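Local atomic coordinates of aluminum resistance protein (Clostridium novyi, PDB entry 3I16), a protein that probably acts as a pyridoxal-5'-phosphate-dependent carbon-sulfur lyase, related to methionine gamma-lyase and implicated in aluminum resistance. Residues P95-G100 against G255-T260. Residues are numbered along the deposited sequence; the frame is centred on the assembly and turned at random.
With PLP (pyridoxal-5'-phosphate), chain J.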
# COMPACT_ATOMS: atom_id res chain seq x y z
N PRO B 95 5.59 13.17 0.49
CA PRO B 95 4.16 12.86 0.68
C PRO B 95 3.59 13.49 1.96
O PRO B 95 2.35 13.67 2.10
CB PRO B 95 4.14 11.34 0.78
CG PRO B 95 5.51 10.94 1.19
CD PRO B 95 6.43 11.97 0.59
N HIS B 96 4.51 13.88 2.85
CA HIS B 96 4.22 14.43 4.16
C HIS B 96 3.56 15.84 4.11
O HIS B 96 2.96 16.24 5.11
CB HIS B 96 5.52 14.48 5.01
CG HIS B 96 6.19 13.14 5.16
ND1 HIS B 96 6.82 12.50 4.11
CD2 HIS B 96 6.34 12.34 6.24
CE1 HIS B 96 7.30 11.34 4.53
NE2 HIS B 96 7.03 11.22 5.82
N PHE B 97 3.69 16.59 3.01
CA PHE B 97 3.02 17.91 2.89
C PHE B 97 1.55 17.60 2.64
O PHE B 97 1.23 16.84 1.73
CB PHE B 97 3.51 18.80 1.75
CG PHE B 97 4.91 19.33 1.91
CD1 PHE B 97 5.19 20.34 2.81
CD2 PHE B 97 5.93 18.87 1.09
CE1 PHE B 97 6.46 20.84 2.94
CE2 PHE B 97 7.23 19.35 1.22
CZ PHE B 97 7.50 20.35 2.13
N VAL B 98 0.67 18.18 3.45
CA VAL B 98 -0.74 17.82 3.40
C VAL B 98 -1.51 18.45 2.23
O VAL B 98 -2.57 17.96 1.84
CB VAL B 98 -1.45 18.05 4.79
CG1 VAL B 98 -0.77 17.19 5.88
CG2 VAL B 98 -1.50 19.52 5.20
N ASN B 99 -0.96 19.53 1.71
CA ASN B 99 -1.52 20.28 0.60
C ASN B 99 -0.50 21.33 0.18
O ASN B 99 0.60 21.38 0.75
CB ASN B 99 -2.87 20.93 0.97
CG ASN B 99 -2.79 21.82 2.18
OD1 ASN B 99 -1.75 22.42 2.49
ND2 ASN B 99 -3.91 21.92 2.89
N GLY B 100 -0.83 22.12 -0.83
CA GLY B 100 0.05 23.17 -1.30
C GLY B 100 0.32 24.26 -0.29
O GLY B 100 1.42 24.78 -0.22
N GLY B 255 3.72 17.53 -1.58
CA GLY B 255 4.16 18.79 -2.13
C GLY B 255 5.62 18.76 -2.53
O GLY B 255 6.36 17.82 -2.23
N TYR B 256 6.02 19.80 -3.24
CA TYR B 256 7.41 19.92 -3.60
C TYR B 256 7.86 21.36 -3.43
O TYR B 256 7.05 22.29 -3.40
CB TYR B 256 7.66 19.52 -5.07
CG TYR B 256 7.18 20.58 -6.06
CD1 TYR B 256 5.84 20.64 -6.44
CD2 TYR B 256 8.05 21.51 -6.59
CE1 TYR B 256 5.39 21.60 -7.33
CE2 TYR B 256 7.59 22.50 -7.50
CZ TYR B 256 6.26 22.52 -7.85
OH TYR B 256 5.78 23.49 -8.74
N LEU B 257 9.17 21.49 -3.28
CA LEU B 257 9.85 22.76 -3.38
C LEU B 257 11.12 22.50 -4.16
O LEU B 257 11.65 21.39 -4.13
CB LEU B 257 10.18 23.41 -2.05
CG LEU B 257 9.00 23.81 -1.17
CD1 LEU B 257 8.72 22.67 -0.21
CD2 LEU B 257 9.31 25.11 -0.41
N ALA B 258 11.59 23.51 -4.87
CA ALA B 258 12.82 23.38 -5.63
C ALA B 258 13.53 24.72 -5.49
O ALA B 258 12.88 25.78 -5.48
CB ALA B 258 12.52 23.05 -7.09
N GLY B 259 14.85 24.68 -5.35
CA GLY B 259 15.58 25.92 -5.19
C GLY B 259 16.99 25.75 -4.66
O GLY B 259 17.57 24.69 -4.77
N THR B 260 17.52 26.80 -4.07
CA THR B 260 18.85 26.75 -3.52
C THR B 260 18.91 25.77 -2.37
O THR B 260 17.92 25.55 -1.66
CB THR B 260 19.36 28.13 -3.05
OG1 THR B 260 18.62 28.58 -1.91
CG2 THR B 260 19.25 29.13 -4.18
N1 PLP J . -1.46 28.99 -4.19
C2 PLP J . -2.29 29.07 -5.28
C2A PLP J . -2.23 30.28 -6.16
C3 PLP J . -3.16 28.02 -5.54
O3 PLP J . -3.98 28.09 -6.63
C4 PLP J . -3.20 26.90 -4.69
C5 PLP J . -2.35 26.83 -3.59
C6 PLP J . -1.49 27.88 -3.37
C5A PLP J . -2.30 25.65 -2.64
O4P PLP J . -3.56 25.19 -2.29
P PLP J . -3.88 23.80 -1.48
O1P PLP J . -3.19 22.57 -2.05
O2P PLP J . -5.36 23.63 -1.70
O3P PLP J . -3.48 23.99 -0.03
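Gly100 N donates a hydrogen bond of 2.7 Å to phosphate oxygen O1P of PLP (N-H...O angle 154°), and three residues earlier Phe97 packs the same loop against Gly255 and Leu257. The setting is the large domain of a fold-type I PLP enzyme: the loop leaves strand 90-94 and enters helix 100-111, whose N-terminus receives the phosphate, while 255-259 is the antiparallel strand of the mixed sheet. The positive end of the helix dipole probably steadies the phosphate charge. Asn99 suits the N-cap, its OD1 accepting from His102 N, and Thr101 OG1 adds another bond to PLP. Glycine fits position 100 because Gly100 CA lies 3.7 Å from PLP C5A, where a CB would collide.

No hydrogen bond joins 95-100 to 255-260; the join is buried packing by Phe97. Its CG lies anti to the carbonyl carbon (chi1 -69°), which carries the ring past the start of the strand. Glycine suits position 255 because a CB there would point at the loop and crowd Phe97 CB, which packs 3.6 Å from Gly255 N. The apolar ring also touches Ala103 and Ala106 of helix 100-111 and Leu271 of helix 261-271. Further along, Leu257 crosses Phe97 at roughly a right angle, its branched end meeting the far end of the ring, with Leu257 CD1 3.5 Å from Phe97 CZ.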